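Local coordinates for fucolectin-related protein (Streptococcus pneumoniae, PDB 2WMF), which hydrolyses host carbohydrate antigens, probably blood-group glycans, as the catalytic module of a family 98 glycoside hydrolase, at residues G239-T244 with N291-A296; L147-Y152 with A210-P215. All blocks are in the same frame, centred on the assembly; numbering follows the deposited sequence.

Both contacts belong to the eight-stranded parallel barrel, their centres about 10 Å apart. Interaction 1 is the more deeply buried: strands 237-243 and 289-293 are neighbours, tied by a backbone ladder with both carboxylates and two waters on the S241 face and a third water beside T242. Interaction 2, partly buried, joins the ends of strands 143-149 and 207-212, which strand 176-180 separates, and the loops after them; no backbone bond spans the gap, and a salt bridge and a proline on a tyrosine ring do the work instead. Strands 207-212 and 237-243 pair directly. T214 OG1 hydrogen-bonds D243 OD2, and K212 makes long, weak ion pairs with D243 and E293, so their polar sides adjoin.

Interaction 1. Residues G239-T244 with N291-A296; sequences GSSTDT and NFECAA
The carbonyl oxygen of N291 is gripped twice: T242 N donates to N291 O over 2.9 Å at a nearly straight 168°, and a water donates to it as well. That water also bonds S240 OG and T242 OG1, tying two hydroxyls of one strand to the other's backbone. The parallel ladder continues with N291 N to S240 O, E293 N to T242 O, and T244 N to E293 O at 2.8 Å. Beyond it T244 OG1, set between its own backbone N and carbonyl carbon (chi1 62°), accepts at 3.1 Å from C294 N, the nitrogen of the cis E293-C294 peptide; the same hydroxyl donates to Y267 O, its strongest partner. On one face T242 lies alongside F292, T242 CB 3.7 Å from F292 CD1, beside helix 272-283. On the other, D243 OD1 comes 3.3 Å from E293 CB and also caps W245 N, while D243 OD2 is hydrogen-bonded to T214 OG1. One water donates to both D243 OD2 and E293 OE1; another links E293 OE2 to S241 OG. In-register parallel strands ending in a pair of acids at their C-terminal ends fit the (beta/alpha)8 barrel, where glycoside hydrolases of this fold carry their active site.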
ATOM      1  N   GLY A 239       4.537  -6.435  -1.206  1.00  7.28           N
ATOM      2  CA  GLY A 239       3.960  -5.113  -1.093  1.00  7.97           C
ATOM      3  C   GLY A 239       2.596  -5.000  -1.728  1.00  7.10           C
ATOM      4  O   GLY A 239       1.819  -5.967  -1.691  1.00  7.42           O
ATOM      5  N   SER A 240       2.319  -3.815  -2.278  1.00  7.55           N
ATOM      6  CA  SER A 240       0.980  -3.455  -2.746  1.00  7.54           C
ATOM      7  C   SER A 240       0.983  -2.506  -3.900  1.00  7.17           C
ATOM      8  O   SER A 240       1.866  -1.648  -4.022  1.00  7.64           O
ATOM      9  CB  SER A 240       0.228  -2.747  -1.591  1.00  7.26           C
ATOM     10  OG  SER A 240       1.035  -1.686  -1.029  1.00  9.24           O
ATOM     11  N   SER A 241      -0.059  -2.643  -4.738  1.00  7.84           N
ATOM     12  CA  SER A 241      -0.520  -1.546  -5.581  1.00  7.24           C
ATOM     13  C   SER A 241      -1.812  -1.064  -4.936  1.00  6.94           C
ATOM     14  O   SER A 241      -2.817  -1.764  -4.932  1.00  7.80           O
ATOM     15  CB  SER A 241      -0.830  -1.972  -7.011  1.00  7.62           C
ATOM     16  OG  SER A 241      -1.491  -0.926  -7.702  1.00 10.90           O
ATOM     17  N   THR A 242      -1.761   0.128  -4.382  1.00  7.76           N
ATOM     18  CA  THR A 242      -2.891   0.761  -3.685  1.00  6.95           C
ATOM     19  C   THR A 242      -3.683   1.511  -4.763  1.00  7.59           C
ATOM     20  O   THR A 242      -3.172   2.489  -5.326  1.00  8.07           O
ATOM     21  CB  THR A 242      -2.400   1.755  -2.597  1.00  7.50           C
ATOM     22  OG1 THR A 242      -1.764   1.048  -1.535  1.00  8.29           O
ATOM     23  CG2 THR A 242      -3.546   2.570  -2.033  1.00  8.04           C
ATOM     24  N   ASP A 243      -4.917   1.054  -5.037  1.00  7.69           N
ATOM     25  CA  ASP A 243      -5.640   1.526  -6.227  1.00  7.40           C
ATOM     26  C   ASP A 243      -6.893   2.312  -5.856  1.00  7.14           C
ATOM     27  O   ASP A 243      -7.862   1.733  -5.362  1.00  7.36           O
ATOM     28  CB  ASP A 243      -5.982   0.357  -7.160  1.00  7.47           C
ATOM     29  CG  ASP A 243      -6.620   0.800  -8.466  1.00  8.06           C
ATOM     30  OD1 ASP A 243      -6.688   2.022  -8.716  1.00  9.03           O
ATOM     31  OD2 ASP A 243      -6.988  -0.118  -9.240  1.00 10.20           O
ATOM     32  N   THR A 244      -6.884   3.600  -6.162  1.00  7.62           N
ATOM     33  CA  THR A 244      -8.030   4.488  -5.816  1.00  7.42           C
ATOM     34  C   THR A 244      -9.245   4.243  -6.747  1.00  7.46           C
ATOM     35  O   THR A 244     -10.336   4.732  -6.464  1.00  8.17           O
ATOM     36  CB  THR A 244      -7.658   5.958  -5.822  1.00  8.16           C
ATOM     37  OG1 THR A 244      -7.242   6.343  -7.128  1.00  8.39           O
ATOM     38  CG2 THR A 244      -6.511   6.259  -4.768  1.00  7.70           C
ATOM     39  N   ASN A 291       3.236   0.778  -4.673  1.00  7.78           N
ATOM     40  CA  ASN A 291       2.851   1.233  -5.981  1.00  7.51           C
ATOM     41  C   ASN A 291       1.409   1.752  -5.889  1.00  7.25           C
ATOM     42  O   ASN A 291       0.739   1.445  -4.924  1.00  6.94           O
ATOM     43  CB  ASN A 291       2.967   0.063  -6.994  1.00  6.85           C
ATOM     44  CG  ASN A 291       3.111   0.497  -8.449  1.00  8.61           C
ATOM     45  OD1 ASN A 291       2.936   1.665  -8.831  1.00  9.47           O
ATOM     46  ND2 ASN A 291       3.468  -0.498  -9.292  1.00  7.98           N
ATOM     47  N   PHE A 292       0.960   2.513  -6.890  1.00  8.52           N
ATOM     48  CA  PHE A 292      -0.296   3.260  -6.804  1.00  7.64           C
ATOM     49  C   PHE A 292      -0.974   3.444  -8.150  1.00  9.10           C
ATOM     50  O   PHE A 292      -0.304   3.616  -9.179  1.00  9.44           O
ATOM     51  CB  PHE A 292      -0.069   4.660  -6.206  1.00  8.83           C
ATOM     52  CG  PHE A 292       0.551   4.593  -4.857  1.00  6.59           C
ATOM     53  CD1 PHE A 292      -0.237   4.494  -3.716  1.00  8.03           C
ATOM     54  CD2 PHE A 292       1.935   4.502  -4.732  1.00  9.32           C
ATOM     55  CE1 PHE A 292       0.336   4.366  -2.460  1.00  9.51           C
ATOM     56  CE2 PHE A 292       2.539   4.356  -3.468  1.00  9.52           C
ATOM     57  CZ  PHE A 292       1.723   4.259  -2.335  1.00  9.87           C
ATOM     58  N   GLU A 293      -2.299   3.437  -8.101  1.00  8.46           N
ATOM     59  CA  GLU A 293      -3.155   3.975  -9.160  1.00  8.29           C
ATOM     60  C   GLU A 293      -4.305   4.689  -8.459  1.00  8.81           C
ATOM     61  O   GLU A 293      -4.498   4.503  -7.278  1.00  8.26           O
ATOM     62  CB  GLU A 293      -3.741   2.827 -10.008  1.00  8.03           C
ATOM     63  CG  GLU A 293      -2.753   1.972 -10.736  1.00  9.40           C
ATOM     64  CD  GLU A 293      -3.396   0.951 -11.711  1.00 10.38           C
ATOM     65  OE1 GLU A 293      -4.426   1.289 -12.362  1.00 11.79           O
ATOM     66  OE2 GLU A 293      -2.866  -0.185 -11.815  1.00 12.58           O
ATOM     67  N   CYS A 294      -5.097   5.499  -9.161  1.00  8.70           N
ATOM     68  CA  CYS A 294      -4.858   6.037 -10.519  1.00 10.01           C
ATOM     69  C   CYS A 294      -3.971   7.298 -10.459  1.00  8.84           C
ATOM     70  O   CYS A 294      -4.284   8.259  -9.737  1.00  8.42           O
ATOM     71  CB  CYS A 294      -6.187   6.436 -11.131  1.00 10.87           C
ATOM     72  SG  CYS A 294      -6.050   7.253 -12.760  1.00 11.45           S
ATOM     73  N   ALA A 295      -2.880   7.271 -11.240  1.00  8.24           N
ATOM     74  CA  ALA A 295      -1.783   8.243 -11.199  1.00  9.10           C
ATOM     75  C   ALA A 295      -2.190   9.666 -11.475  1.00  8.72           C
ATOM     76  O   ALA A 295      -1.523  10.591 -11.030  1.00  8.96           O
ATOM     77  CB  ALA A 295      -0.678   7.817 -12.195  1.00  9.45           C
ATOM     78  N   ALA A 296      -3.337   9.855 -12.152  1.00  8.02           N
ATOM     79  CA  ALA A 296      -3.855  11.204 -12.309  1.00  8.61           C
ATOM     80  C   ALA A 296      -4.172  11.855 -10.982  1.00  8.41           C
ATOM     81  O   ALA A 296      -4.101  13.102 -10.866  1.00  9.74           O
ATOM     82  CB  ALA A 296      -5.092  11.274 -13.263  1.00  9.75           C
TER
HETATM   83  O   HOH W   1       1.060   0.927  -1.998  1.00  9.11           O
HETATM   84  O   HOH W   2      -0.780  -1.074 -10.279  1.00 12.29           O
HETATM   85  O   HOH W   3      -6.562  -0.357 -11.845  1.00 12.13           O

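Interaction 2. Residues L147-Y152 with A210-P215; sequences LNIENY and ATKNTP
K212 NZ makes a salt bridge to E150 OE1 at 2.8 Å, meeting the oxygen on its anti side and 19° out of the carboxylate plane. The lysine chain runs extended as far as CE and then bends (chi4 -79°), which swings the ammonium toward the glutamate and also to T214 OG1, an acceptor again 2.8 Å from K212 NZ. I149 crosses the lysine chain at about a right angle, with I149 CG2 3.7 Å from K212 CE. P215 lies over one face of the Y152 ring in a CH-pi contact, P215 CG 3.9 Å from the ring centroid and 14° off the normal. The phenol end reaches T214, Y152 OH being 3.3 Å from T214 CB. In the next shell W153 NE1 holds E150 OE2, and T214 OG1 bonds D243 OD2, so both partners of the ammonium are themselves positioned. N151 ND2 donates to N148 OD1 at 3.0 Å, and N151 OD1 takes G123 N, bracing the loop that carries E150 and Y152. Such polar side chains, linked at the C-terminal ends of the fourth and sixth strands and in the loops beyond, are consistent with the mouth of a (beta/alpha)8 barrel.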
ATOM      1  N   LEU A 147       7.346  -5.755 -14.411  1.00  8.44           N
ATOM      2  CA  LEU A 147       6.094  -5.948 -13.688  1.00  8.65           C
ATOM      3  C   LEU A 147       5.088  -6.772 -14.494  1.00  8.63           C
ATOM      4  O   LEU A 147       4.992  -6.637 -15.730  1.00  9.51           O
ATOM      5  CB  LEU A 147       5.450  -4.622 -13.373  1.00  9.81           C
ATOM      6  CG  LEU A 147       6.205  -3.719 -12.394  1.00  9.36           C
ATOM      7  CD1 LEU A 147       6.648  -2.417 -13.052  1.00 12.98           C
ATOM      8  CD2 LEU A 147       5.342  -3.505 -11.123  1.00 12.74           C
ATOM      9  N   ASN A 148       4.370  -7.626 -13.750  1.00  9.15           N
ATOM     10  CA  ASN A 148       3.171  -8.287 -14.204  1.00  9.06           C
ATOM     11  C   ASN A 148       2.061  -7.721 -13.318  1.00  8.04           C
ATOM     12  O   ASN A 148       2.146  -7.793 -12.083  1.00  9.31           O
ATOM     13  CB  ASN A 148       3.309  -9.782 -13.971  1.00  9.32           C
ATOM     14  CG  ASN A 148       2.092 -10.591 -14.395  1.00  9.91           C
ATOM     15  OD1 ASN A 148       1.092 -10.039 -14.854  1.00  9.10           O
ATOM     16  ND2 ASN A 148       2.185 -11.920 -14.261  1.00 11.50           N
ATOM     17  N   ILE A 149       1.028  -7.180 -13.939  1.00  8.49           N
ATOM     18  CA  ILE A 149      -0.041  -6.494 -13.211  1.00  8.69           C
ATOM     19  C   ILE A 149      -1.407  -6.954 -13.675  1.00  9.52           C
ATOM     20  O   ILE A 149      -1.688  -6.856 -14.853  1.00 10.16           O
ATOM     21  CB  ILE A 149       0.062  -4.934 -13.411  1.00  8.14           C
ATOM     22  CG1 ILE A 149       1.414  -4.390 -12.950  1.00  9.31           C
ATOM     23  CG2 ILE A 149      -1.040  -4.202 -12.599  1.00 10.71           C
ATOM     24  CD1 ILE A 149       1.581  -2.864 -13.106  1.00 11.16           C
ATOM     25  N   GLU A 150      -2.229  -7.453 -12.740  1.00  9.24           N
ATOM     26  CA  GLU A 150      -3.696  -7.589 -12.906  1.00  8.87           C
ATOM     27  C   GLU A 150      -4.142  -8.699 -13.862  1.00  8.82           C
ATOM     28  O   GLU A 150      -4.208  -8.496 -15.061  1.00  8.40           O
ATOM     29  CB  GLU A 150      -4.360  -6.292 -13.364  1.00  8.84           C
ATOM     30  CG  GLU A 150      -5.877  -6.363 -13.337  1.00  9.30           C
ATOM     31  CD  GLU A 150      -6.493  -5.060 -13.867  1.00 11.03           C
ATOM     32  OE1 GLU A 150      -6.162  -3.945 -13.364  1.00 11.91           O
ATOM     33  OE2 GLU A 150      -7.276  -5.156 -14.845  1.00 14.21           O
ATOM     34  N   ASN A 151      -4.572  -9.819 -13.287  1.00  9.07           N
ATOM     35  CA  ASN A 151      -5.043 -10.979 -14.050  1.00  8.85           C
ATOM     36  C   ASN A 151      -6.210 -11.720 -13.410  1.00  8.92           C
ATOM     37  O   ASN A 151      -6.644 -12.722 -13.933  1.00  8.76           O
ATOM     38  CB  ASN A 151      -3.889 -11.981 -14.243  1.00  8.92           C
ATOM     39  CG  ASN A 151      -2.694 -11.384 -14.935  1.00  8.24           C
ATOM     40  OD1 ASN A 151      -2.642 -11.353 -16.154  1.00 10.13           O
ATOM     41  ND2 ASN A 151      -1.721 -10.896 -14.144  1.00  7.30           N
ATOM     42  N   TYR A 152      -6.685 -11.232 -12.265  1.00  8.84           N
ATOM     43  CA  TYR A 152      -7.713 -11.973 -11.483  1.00  9.20           C
ATOM     44  C   TYR A 152      -9.023 -12.183 -12.283  1.00  9.93           C
ATOM     45  O   TYR A 152      -9.764 -13.127 -12.003  1.00 10.98           O
ATOM     46  CB  TYR A 152      -7.956 -11.305 -10.089  1.00 10.52           C
ATOM     47  CG  TYR A 152      -8.067  -9.800 -10.190  1.00  9.78           C
ATOM     48  CD1 TYR A 152      -9.224  -9.168 -10.689  1.00 11.97           C
ATOM     49  CD2 TYR A 152      -7.002  -8.983  -9.838  1.00 10.45           C
ATOM     50  CE1 TYR A 152      -9.267  -7.772 -10.823  1.00 12.70           C
ATOM     51  CE2 TYR A 152      -7.050  -7.642  -9.979  1.00 11.00           C
ATOM     52  CZ  TYR A 152      -8.191  -7.022 -10.460  1.00 13.10           C
ATOM     53  OH  TYR A 152      -8.158  -5.630 -10.611  1.00 15.06           O
ATOM     54  N   ALA A 210       2.826  -8.951  -4.672  1.00  7.24           N
ATOM     55  CA  ALA A 210       2.140  -7.752  -4.181  1.00  7.08           C
ATOM     56  C   ALA A 210       0.652  -7.750  -4.468  1.00  7.01           C
ATOM     57  O   ALA A 210       0.187  -8.312  -5.447  1.00  7.70           O
ATOM     58  CB  ALA A 210       2.826  -6.462  -4.761  1.00  7.54           C
ATOM     59  N   THR A 211      -0.079  -7.071  -3.600  1.00  7.20           N
ATOM     60  CA  THR A 211      -1.506  -7.032  -3.726  1.00  7.00           C
ATOM     61  C   THR A 211      -1.940  -6.001  -4.792  1.00  6.95           C
ATOM     62  O   THR A 211      -1.161  -5.185  -5.275  1.00  6.83           O
ATOM     63  CB  THR A 211      -2.167  -6.665  -2.351  1.00  7.90           C
ATOM     64  OG1 THR A 211      -1.898  -5.279  -2.063  1.00  8.23           O
ATOM     65  CG2 THR A 211      -1.633  -7.555  -1.190  1.00  6.75           C
ATOM     66  N   LYS A 212      -3.212  -6.030  -5.121  1.00  7.13           N
ATOM     67  CA  LYS A 212      -3.832  -5.007  -5.984  1.00  7.63           C
ATOM     68  C   LYS A 212      -5.347  -5.005  -5.755  1.00  6.23           C
ATOM     69  O   LYS A 212      -6.106  -5.715  -6.442  1.00  7.17           O
ATOM     70  CB  LYS A 212      -3.532  -5.255  -7.453  1.00  8.10           C
ATOM     71  CG  LYS A 212      -4.072  -4.137  -8.395  1.00  8.39           C
ATOM     72  CD  LYS A 212      -3.699  -4.305  -9.868  1.00  9.64           C
ATOM     73  CE  LYS A 212      -3.989  -2.991 -10.628  1.00  9.47           C
ATOM     74  NZ  LYS A 212      -5.445  -2.868 -10.929  1.00  8.75           N
ATOM     75  N   ASN A 213      -5.773  -4.169  -4.806  1.00  6.30           N
ATOM     76  CA  ASN A 213      -7.125  -4.269  -4.223  1.00  7.32           C
ATOM     77  C   ASN A 213      -8.288  -3.598  -4.977  1.00  7.86           C
ATOM     78  O   ASN A 213      -9.389  -3.426  -4.432  1.00  8.58           O
ATOM     79  CB  ASN A 213      -7.085  -3.919  -2.740  1.00  8.56           C
ATOM     80  CG  ASN A 213      -6.696  -2.516  -2.454  1.00  6.67           C
ATOM     81  OD1 ASN A 213      -6.524  -1.685  -3.362  1.00  7.77           O
ATOM     82  ND2 ASN A 213      -6.537  -2.217  -1.143  1.00  7.48           N
ATOM     83  N   THR A 214      -8.058  -3.344  -6.247  1.00  7.52           N
ATOM     84  CA  THR A 214      -9.067  -2.883  -7.202  1.00  7.91           C
ATOM     85  C   THR A 214     -10.424  -3.627  -7.168  1.00  8.79           C
ATOM     86  O   THR A 214     -11.464  -2.946  -7.228  1.00  9.05           O
ATOM     87  CB  THR A 214      -8.497  -3.019  -8.649  1.00  8.36           C
ATOM     88  OG1 THR A 214      -7.117  -2.592  -8.688  1.00  8.06           O
ATOM     89  CG2 THR A 214      -9.322  -2.214  -9.674  1.00  9.69           C
ATOM     90  N   PRO A 215     -10.409  -4.979  -7.183  1.00  9.06           N
ATOM     91  CA  PRO A 215     -11.680  -5.691  -7.373  1.00  8.25           C
ATOM     92  C   PRO A 215     -12.568  -5.809  -6.136  1.00  8.27           C
ATOM     93  O   PRO A 215     -13.571  -6.539  -6.164  1.00  9.00           O
ATOM     94  CB  PRO A 215     -11.241  -7.076  -7.857  1.00  8.97           C
ATOM     95  CG  PRO A 215      -9.939  -7.305  -7.090  1.00  8.57           C
ATOM     96  CD  PRO A 215      -9.282  -5.949  -7.103  1.00  8.63           C
TER